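Local atomic coordinates of fimbrial structural subunit (Actinomyces naeslundii, PDB entry 3QDH), a protein that probably forms the shaft of Actinomyces type 2 fimbriae and mediates adhesion to streptococci and host cells during oral biofilm development. Residues F183-A188 against T211-D216; K224-S229 against R246-V251; Y41-L46 against I126-Y131. One frame throughout, in Å; residues are numbered along the deposited sequence. Where two conformers were deposited one is given.

Contact 1 of 3, residues F183-A188 against T211-D216; sequences FQLYKA and TTLTTD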
# COMPACT_ATOMS: atom_id res chain seq x y z
N PHE A 183 -11.74 -17.49 14.52
CA PHE A 183 -11.93 -17.43 13.07
C PHE A 183 -10.61 -17.14 12.36
O PHE A 183 -9.66 -16.63 12.96
CB PHE A 183 -12.94 -16.33 12.70
CG PHE A 183 -14.36 -16.61 13.12
CD1 PHE A 183 -15.25 -17.25 12.26
CD2 PHE A 183 -14.82 -16.19 14.37
CE1 PHE A 183 -16.57 -17.49 12.65
CE2 PHE A 183 -16.14 -16.42 14.76
CZ PHE A 183 -17.02 -17.07 13.90
N GLN A 184 -10.57 -17.47 11.07
CA GLN A 184 -9.45 -17.14 10.19
C GLN A 184 -9.99 -16.65 8.85
O GLN A 184 -11.01 -17.16 8.37
CB GLN A 184 -8.53 -18.36 9.99
CG GLN A 184 -7.79 -18.81 11.25
CD GLN A 184 -6.59 -19.69 10.95
OE1 GLN A 184 -6.67 -20.65 10.18
NE2 GLN A 184 -5.46 -19.39 11.59
N LEU A 185 -9.33 -15.66 8.26
CA LEU A 185 -9.77 -15.08 6.99
C LEU A 185 -8.91 -15.53 5.81
O LEU A 185 -7.68 -15.58 5.91
CB LEU A 185 -9.79 -13.55 7.06
CG LEU A 185 -11.03 -12.89 7.66
CD1 LEU A 185 -10.70 -11.51 8.20
CD2 LEU A 185 -12.17 -12.82 6.64
N TYR A 186 -9.57 -15.86 4.70
CA TYR A 186 -8.90 -16.32 3.49
C TYR A 186 -9.27 -15.49 2.27
O TYR A 186 -10.37 -14.93 2.19
CB TYR A 186 -9.22 -17.79 3.22
CG TYR A 186 -8.60 -18.79 4.18
CD1 TYR A 186 -9.25 -19.16 5.36
CD2 TYR A 186 -7.36 -19.38 3.90
CE1 TYR A 186 -8.69 -20.08 6.24
CE2 TYR A 186 -6.79 -20.30 4.78
CZ TYR A 186 -7.46 -20.65 5.95
OH TYR A 186 -6.89 -21.56 6.82
N LYS A 187 -8.35 -15.42 1.32
CA LYS A 187 -8.63 -14.90 -0.02
C LYS A 187 -9.63 -15.84 -0.71
O LYS A 187 -9.49 -17.06 -0.64
CB LYS A 187 -7.34 -14.82 -0.83
CG LYS A 187 -7.52 -14.39 -2.27
CD LYS A 187 -6.30 -14.71 -3.11
CE LYS A 187 -6.56 -14.44 -4.59
NZ LYS A 187 -7.58 -15.36 -5.16
N ALA A 188 -10.63 -15.26 -1.37
CA ALA A 188 -11.60 -16.02 -2.16
C ALA A 188 -11.06 -16.28 -3.57
O ALA A 188 -10.31 -15.47 -4.11
CB ALA A 188 -12.93 -15.28 -2.23
N THR A 211 -3.07 -13.93 12.75
CA THR A 211 -3.81 -14.72 11.75
C THR A 211 -5.00 -15.47 12.34
O THR A 211 -5.76 -16.12 11.61
CB THR A 211 -2.89 -15.72 11.00
OG1 THR A 211 -2.29 -16.62 11.94
CG2 THR A 211 -1.80 -15.00 10.22
N THR A 212 -5.15 -15.41 13.66
CA THR A 212 -6.31 -15.98 14.34
C THR A 212 -7.08 -14.87 15.02
O THR A 212 -6.51 -14.07 15.76
CB THR A 212 -5.91 -17.07 15.37
OG1 THR A 212 -5.13 -18.08 14.71
CG2 THR A 212 -7.14 -17.72 15.98
N LEU A 213 -8.38 -14.83 14.76
CA LEU A 213 -9.25 -13.80 15.32
C LEU A 213 -10.15 -14.39 16.39
O LEU A 213 -10.73 -15.46 16.19
CB LEU A 213 -10.09 -13.15 14.21
CG LEU A 213 -9.32 -12.62 12.99
CD1 LEU A 213 -10.28 -12.25 11.87
CD2 LEU A 213 -8.42 -11.45 13.36
N THR A 214 -10.24 -13.70 17.52
CA THR A 214 -11.01 -14.17 18.67
C THR A 214 -12.06 -13.14 19.07
O THR A 214 -11.75 -11.96 19.26
CB THR A 214 -10.09 -14.45 19.88
OG1 THR A 214 -9.04 -15.34 19.48
CG2 THR A 214 -10.87 -15.09 21.04
N THR A 215 -13.31 -13.60 19.17
CA THR A 215 -14.43 -12.76 19.59
C THR A 215 -14.27 -12.32 21.04
O THR A 215 -13.85 -13.11 21.90
CB THR A 215 -15.79 -13.50 19.44
OG1 THR A 215 -15.78 -14.70 20.23
CG2 THR A 215 -16.06 -13.85 17.98
N ASP A 216 -14.59 -11.06 21.30
CA ASP A 216 -14.46 -10.49 22.64
C ASP A 216 -15.70 -10.79 23.49
O ASP A 216 -16.55 -11.59 23.09
CB ASP A 216 -14.17 -8.98 22.57
CG ASP A 216 -15.18 -8.20 21.72
OD1 ASP A 216 -16.31 -8.69 21.49
OD2 ASP A 216 -14.84 -7.08 21.29
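Gln184 carries the one polar side-chain link between the strand 183-188 and the segment 211-216, and its chain can be followed atom by atom. CB stands 3.9 Å from Thr211 O; CG, set beside the backbone N and anti to the carbonyl carbon (chi1 -67°), comes to 3.4 Å from the same Thr211 O, so the aliphatic part of the chain runs over that carbonyl. The rotation about chi3 turns NE2 toward the 211-212 loop. This NE2 reaches Thr211 O at 3.3 Å and Thr212 OG1 at 3.4 Å, two weak hydrogen bonds, both bent, so the amide is loosely shared between a backbone and a hydroxyl acceptor.

The firm grip lies next door, where Phe183 and Leu213 form an antiparallel hydrogen-bonded pair. Phe183 N donates a hydrogen bond to Leu213 O, and Leu213 N donates one to Phe183 O along an almost straight line (172° at the hydrogen), each donor in the plane of the carbonyl it meets. On the buried face that Phe183 and Leu213 share, Leu185 CD1 touches Leu213 CD1 at 3.8 Å, the two chains crossing obliquely, tip to tip. The ring of Phe183 meets Thr215 CG2 by its edge, CE2 being 4.1 Å away, while the hydroxyl of Thr215 bonds to Leu178 O.

The short strand 213-214 pairs with strand 182-188 at the margin of a sheet of the SpaA-like, prealbumin-type domain. Strand 182-188 pairs with strand 245-254 as well, and Ile221 of strand 220-230 touches the side chains of Phe183, Leu213 and Thr215.

Contact 2 of 3, residues K224-S229 against R246-V251; sequences KGLFIS and RCYVLV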
# COMPACT_ATOMS: atom_id res chain seq x y z
N LYS A 224 -10.54 -3.75 10.93
CA LYS A 224 -10.56 -2.34 10.54
C LYS A 224 -10.12 -2.07 9.09
O LYS A 224 -10.21 -0.93 8.61
CB LYS A 224 -9.76 -1.48 11.53
CG LYS A 224 -10.54 -1.04 12.76
CD LYS A 224 -9.76 -0.00 13.56
CE LYS A 224 -10.69 0.84 14.43
NZ LYS A 224 -9.95 1.79 15.32
N GLY A 225 -9.68 -3.10 8.38
CA GLY A 225 -9.31 -2.93 6.98
C GLY A 225 -9.00 -4.22 6.26
O GLY A 225 -8.17 -5.00 6.71
N LEU A 226 -9.67 -4.42 5.13
CA LEU A 226 -9.33 -5.46 4.17
C LEU A 226 -9.27 -4.83 2.78
O LEU A 226 -10.08 -3.97 2.44
CB LEU A 226 -10.36 -6.60 4.19
CG LEU A 226 -10.34 -7.57 5.39
CD1 LEU A 226 -11.63 -8.38 5.44
CD2 LEU A 226 -9.14 -8.51 5.36
N PHE A 227 -8.30 -5.26 1.97
CA PHE A 227 -8.10 -4.73 0.61
C PHE A 227 -9.28 -5.07 -0.31
O PHE A 227 -9.81 -6.18 -0.27
CB PHE A 227 -6.79 -5.27 0.03
CG PHE A 227 -6.56 -4.91 -1.41
CD1 PHE A 227 -6.23 -3.61 -1.78
CD2 PHE A 227 -6.67 -5.89 -2.40
CE1 PHE A 227 -6.01 -3.29 -3.11
CE2 PHE A 227 -6.45 -5.58 -3.73
CZ PHE A 227 -6.12 -4.27 -4.09
N ILE A 228 -9.70 -4.10 -1.12
CA ILE A 228 -10.80 -4.33 -2.07
C ILE A 228 -10.30 -4.35 -3.51
O ILE A 228 -10.52 -5.33 -4.23
CB ILE A 228 -11.92 -3.29 -1.88
CG1 ILE A 228 -12.65 -3.56 -0.56
CG2 ILE A 228 -12.93 -3.33 -3.04
CD1 ILE A 228 -13.64 -2.50 -0.18
N SER A 229 -9.63 -3.27 -3.92
CA SER A 229 -9.16 -3.08 -5.29
C SER A 229 -8.27 -1.85 -5.37
O SER A 229 -8.25 -1.03 -4.45
CB SER A 229 -10.35 -2.87 -6.23
OG SER A 229 -10.90 -1.59 -6.04
N ARG A 246 -15.15 -6.59 -2.67
CA ARG A 246 -14.34 -7.79 -2.89
C ARG A 246 -14.75 -8.92 -1.94
O ARG A 246 -15.10 -8.66 -0.79
CB ARG A 246 -12.84 -7.48 -2.73
CG ARG A 246 -11.91 -8.58 -3.22
CD ARG A 246 -10.46 -8.34 -2.83
NE ARG A 246 -9.65 -9.56 -2.96
CZ ARG A 246 -8.70 -9.76 -3.86
NH1 ARG A 246 -8.38 -8.82 -4.75
NH2 ARG A 246 -8.04 -10.91 -3.87
N CYS A 247 -14.70 -10.15 -2.45
CA CYS A 247 -15.06 -11.34 -1.67
C CYS A 247 -13.89 -11.92 -0.88
O CYS A 247 -12.75 -11.99 -1.37
CB CYS A 247 -15.61 -12.45 -2.58
SG CYS A 247 -17.06 -12.06 -3.55
N TYR A 248 -14.19 -12.33 0.35
CA TYR A 248 -13.28 -13.10 1.18
C TYR A 248 -14.01 -14.32 1.75
O TYR A 248 -15.23 -14.43 1.61
CB TYR A 248 -12.73 -12.24 2.32
CG TYR A 248 -11.69 -11.23 1.91
CD1 TYR A 248 -10.33 -11.51 2.03
CD2 TYR A 248 -12.06 -9.97 1.43
CE1 TYR A 248 -9.36 -10.59 1.68
CE2 TYR A 248 -11.09 -9.03 1.06
CZ TYR A 248 -9.74 -9.35 1.19
OH TYR A 248 -8.77 -8.44 0.85
N VAL A 249 -13.26 -15.22 2.37
CA VAL A 249 -13.82 -16.44 2.96
C VAL A 249 -13.47 -16.52 4.45
O VAL A 249 -12.29 -16.58 4.82
CB VAL A 249 -13.35 -17.72 2.20
CG1 VAL A 249 -13.84 -18.98 2.90
CG2 VAL A 249 -13.84 -17.69 0.76
N LEU A 250 -14.50 -16.52 5.29
CA LEU A 250 -14.33 -16.62 6.73
C LEU A 250 -14.51 -18.07 7.20
O LEU A 250 -15.50 -18.72 6.87
CB LEU A 250 -15.33 -15.70 7.45
CG LEU A 250 -15.20 -15.51 8.96
CD1 LEU A 250 -13.90 -14.81 9.32
CD2 LEU A 250 -16.40 -14.74 9.51
N VAL A 251 -13.53 -18.56 7.96
CA VAL A 251 -13.55 -19.94 8.45
C VAL A 251 -13.53 -19.93 9.98
O VAL A 251 -12.64 -19.35 10.59
CB VAL A 251 -12.33 -20.75 7.91
CG1 VAL A 251 -12.29 -22.16 8.52
CG2 VAL A 251 -12.37 -20.82 6.39
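In the sandwich core of the SpaA-like domain, a CnaB-type fold, strands 224-229 and 246-251 belong to different sheets and meet without backbone pairing, side chains of 246-251 reaching the carbonyls of 224-229, with the axes 7.4 Å apart and inclined at 138°. Tyr248 makes the central link. With CG anti to the carbonyl carbon, its ring extends across to the other strand, and OH donates to Phe227 O at 2.7 Å. The hydroxyl arrives in the carbonyl plane and on a lone pair (C=O...donor angle 127°), so a buried backbone oxygen is matched with a buried phenol. Leu226 packs against the same ring: its CB lies 4.0 Å from Tyr248 CE2, and its CD2 rests over one face, toward the rim.

Arg246 passes beside this bond. CG is anti to the backbone N and the chain is extended to NE, which carries CD between two carbonyls, 3.3 Å from Ile228 O and 3.4 Å from Phe227 O. At its tip NH1 approaches the edge of the Phe227 ring, 3.9 Å from Phe227 CE2, with guanidinium and ring planes 50° apart. The charged end is held elsewhere: NH1 bonds to Tyr192 OH, which also bonds to Ile228 O, and NH2 forms a salt bridge with Asp238. Ile228 CG2 packs against Arg246 CB at 4.2 Å.

Ile228 and Ser229 both face Arg157 of strand 154-165, a classic beta bulge in strand 220-230. Strand 268-274 packs on Tyr248 through Val271 and Ile273, and Cys247, turned away from strand 224-229, is tied by a disulfide to Cys196.

Contact 3 of 3, residues Y41-L46 against I126-Y131; sequences YKYFQL and ISDTVY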
# COMPACT_ATOMS: atom_id res chain seq x y z
N TYR A 41 22.39 19.91 -12.12
CA TYR A 41 21.39 19.93 -11.03
C TYR A 41 21.87 20.72 -9.81
O TYR A 41 22.98 20.52 -9.32
CB TYR A 41 21.03 18.51 -10.57
CG TYR A 41 20.28 17.73 -11.62
CD1 TYR A 41 18.95 18.02 -11.92
CD2 TYR A 41 20.91 16.70 -12.32
CE1 TYR A 41 18.25 17.29 -12.90
CE2 TYR A 41 20.23 15.96 -13.29
CZ TYR A 41 18.91 16.27 -13.57
OH TYR A 41 18.27 15.55 -14.55
N LYS A 42 21.00 21.61 -9.33
CA LYS A 42 21.17 22.23 -8.02
C LYS A 42 20.68 21.23 -6.99
O LYS A 42 21.21 21.14 -5.87
CB LYS A 42 20.34 23.51 -7.91
CG LYS A 42 20.75 24.66 -8.85
CD LYS A 42 19.78 25.82 -8.61
CE LYS A 42 19.73 26.77 -9.77
NZ LYS A 42 18.71 27.85 -9.53
N TYR A 43 19.63 20.49 -7.37
CA TYR A 43 19.08 19.45 -6.51
C TYR A 43 18.13 18.58 -7.32
O TYR A 43 17.73 18.95 -8.42
CB TYR A 43 18.36 20.05 -5.27
CG TYR A 43 17.35 21.12 -5.62
CD1 TYR A 43 16.04 20.78 -5.99
CD2 TYR A 43 17.70 22.48 -5.58
CE1 TYR A 43 15.12 21.79 -6.36
CE2 TYR A 43 16.79 23.48 -5.93
CZ TYR A 43 15.51 23.13 -6.32
OH TYR A 43 14.62 24.13 -6.65
N PHE A 44 17.79 17.43 -6.76
CA PHE A 44 16.83 16.50 -7.36
C PHE A 44 16.23 15.66 -6.23
O PHE A 44 16.93 14.90 -5.57
CB PHE A 44 17.51 15.61 -8.43
CG PHE A 44 16.55 14.76 -9.24
CD1 PHE A 44 16.45 14.93 -10.62
CD2 PHE A 44 15.77 13.80 -8.62
CE1 PHE A 44 15.55 14.15 -11.37
CE2 PHE A 44 14.87 13.01 -9.36
CZ PHE A 44 14.76 13.18 -10.73
N GLN A 45 14.92 15.80 -6.00
CA GLN A 45 14.27 15.15 -4.87
C GLN A 45 12.94 14.54 -5.30
O GLN A 45 12.16 15.19 -5.98
CB GLN A 45 14.02 16.18 -3.75
CG GLN A 45 13.34 15.64 -2.47
CD GLN A 45 13.07 16.75 -1.47
OE1 GLN A 45 13.86 17.00 -0.55
NE2 GLN A 45 11.97 17.45 -1.67
N LEU A 46 12.69 13.30 -4.87
CA LEU A 46 11.35 12.72 -4.98
C LEU A 46 10.65 12.93 -3.63
O LEU A 46 11.21 12.64 -2.57
CB LEU A 46 11.42 11.22 -5.33
CG LEU A 46 12.07 10.82 -6.68
CD1 LEU A 46 12.23 9.30 -6.75
CD2 LEU A 46 11.29 11.35 -7.88
N ILE A 126 11.02 17.43 -7.21
CA ILE A 126 11.50 18.77 -6.89
C ILE A 126 12.94 18.82 -7.38
O ILE A 126 13.83 18.24 -6.77
CB ILE A 126 11.44 19.06 -5.35
CG1 ILE A 126 10.08 18.65 -4.73
CG2 ILE A 126 11.84 20.51 -5.02
CD1 ILE A 126 8.88 19.12 -5.47
N SER A 127 13.15 19.48 -8.52
CA SER A 127 14.49 19.58 -9.08
C SER A 127 14.68 20.90 -9.82
O SER A 127 13.72 21.57 -10.19
CB SER A 127 14.82 18.38 -9.99
OG SER A 127 13.98 18.31 -11.12
N ASP A 128 15.94 21.29 -9.98
CA ASP A 128 16.28 22.50 -10.70
C ASP A 128 17.69 22.37 -11.25
O ASP A 128 18.51 21.62 -10.71
CB ASP A 128 16.16 23.71 -9.76
CG ASP A 128 15.99 25.03 -10.50
OD1 ASP A 128 15.67 25.05 -11.72
OD2 ASP A 128 16.17 26.06 -9.83
N THR A 129 17.96 23.09 -12.33
CA THR A 129 19.26 23.06 -12.99
C THR A 129 19.75 24.48 -13.24
O THR A 129 18.94 25.42 -13.24
CB THR A 129 19.17 22.36 -14.35
OG1 THR A 129 18.10 22.96 -15.10
CG2 THR A 129 18.89 20.86 -14.17
N VAL A 130 21.05 24.63 -13.46
CA VAL A 130 21.67 25.94 -13.70
C VAL A 130 22.81 25.76 -14.71
O VAL A 130 23.51 24.74 -14.68
CB VAL A 130 22.19 26.55 -12.36
CG1 VAL A 130 23.31 25.68 -11.73
CG2 VAL A 130 22.63 28.01 -12.54
N TYR A 131 22.97 26.72 -15.62
CA TYR A 131 24.15 26.76 -16.49
C TYR A 131 25.34 27.24 -15.67
O TYR A 131 25.24 28.25 -14.95
CB TYR A 131 23.92 27.67 -17.71
CG TYR A 131 25.01 27.61 -18.76
CD1 TYR A 131 26.20 28.35 -18.63
CD2 TYR A 131 24.86 26.82 -19.90
CE1 TYR A 131 27.20 28.29 -19.60
CE2 TYR A 131 25.86 26.76 -20.88
CZ TYR A 131 27.02 27.49 -20.72
OH TYR A 131 28.01 27.43 -21.68
O HOH W 1 12.22 23.63 -7.86
O HOH W 2 15.62 26.50 -7.28
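Backbone hydrogen bonds set the frame of this antiparallel pairing between strands 43-46 and 126-131. At one end Gln45 and Ile126 bond in both directions; Ile126 N to Gln45 O is nearly straight (172°), whereas Gln45 N meets Ile126 O from above the carbonyl plane. Asp128 N reaches Tyr43 O only weakly, at 3.3 Å. The register then slips by one residue between Tyr41 and Tyr43, a beta bulge, and Lys42 N donates to Asp128 O at 2.8 Å.

Charge and water act on the face that carries Tyr43 and Asp128. The extended Lys42 chain runs alongside Asp128, pointing the same way, and NZ forms a salt bridge with Asp128 OD2 at 3.1 Å, from above the carboxylate plane. The Tyr43 hydroxyl has two waters: one lies 2.6 Å from Tyr43 OH and donates to Asp128 OD2, and the other donates weakly to Ser127 O. Asp128 OD2 is thus gripped by an ammonium group and a water, which would favour its charged form.

Packing around rings and methyl groups completes the pairing. Tyr43, with CG in the crowded position between backbone N and carbonyl carbon (chi1 51°), lays its ring across the neighbouring strand: Asp128 N lies over one face near the rim, and CE1 touches Ile126 CG2 at 3.8 Å. On the opposite face of the sheet, Tyr41 CD1 meets Thr129 CG2 at 3.6 Å and Phe44 CD1 approaches Ser127 CB at 3.9 Å.

That Tyr41 and Phe44 face is covered by helix 89-96 through Leu92 and Ile95, whereas Pro142 of a loop touches Tyr43. Strand 39-49 also pairs with strand 82-87, placing it between two neighbours.

Contacts 1 and 2 lie in the SpaA-like domain, their centres 11 Å apart, and join directly: Tyr186 N is 2.8 Å from Val249 O and Gln184 N is 2.8 Å from Val251 O, probable hydrogen bonds that make strands 182-188 and 245-254 sheet neighbours. Contact 1 thus extends the sheet edge, and contact 2 ties that sheet to strand 220-230 across the sandwich. Contact 3 belongs to the other domain, on the opposite side of the chain's centre, 49 Å centre to centre from contact 1 and 43 Å from contact 2. It is closest to the zinc site, the Phe44 side chain lying about 14 Å from the ion.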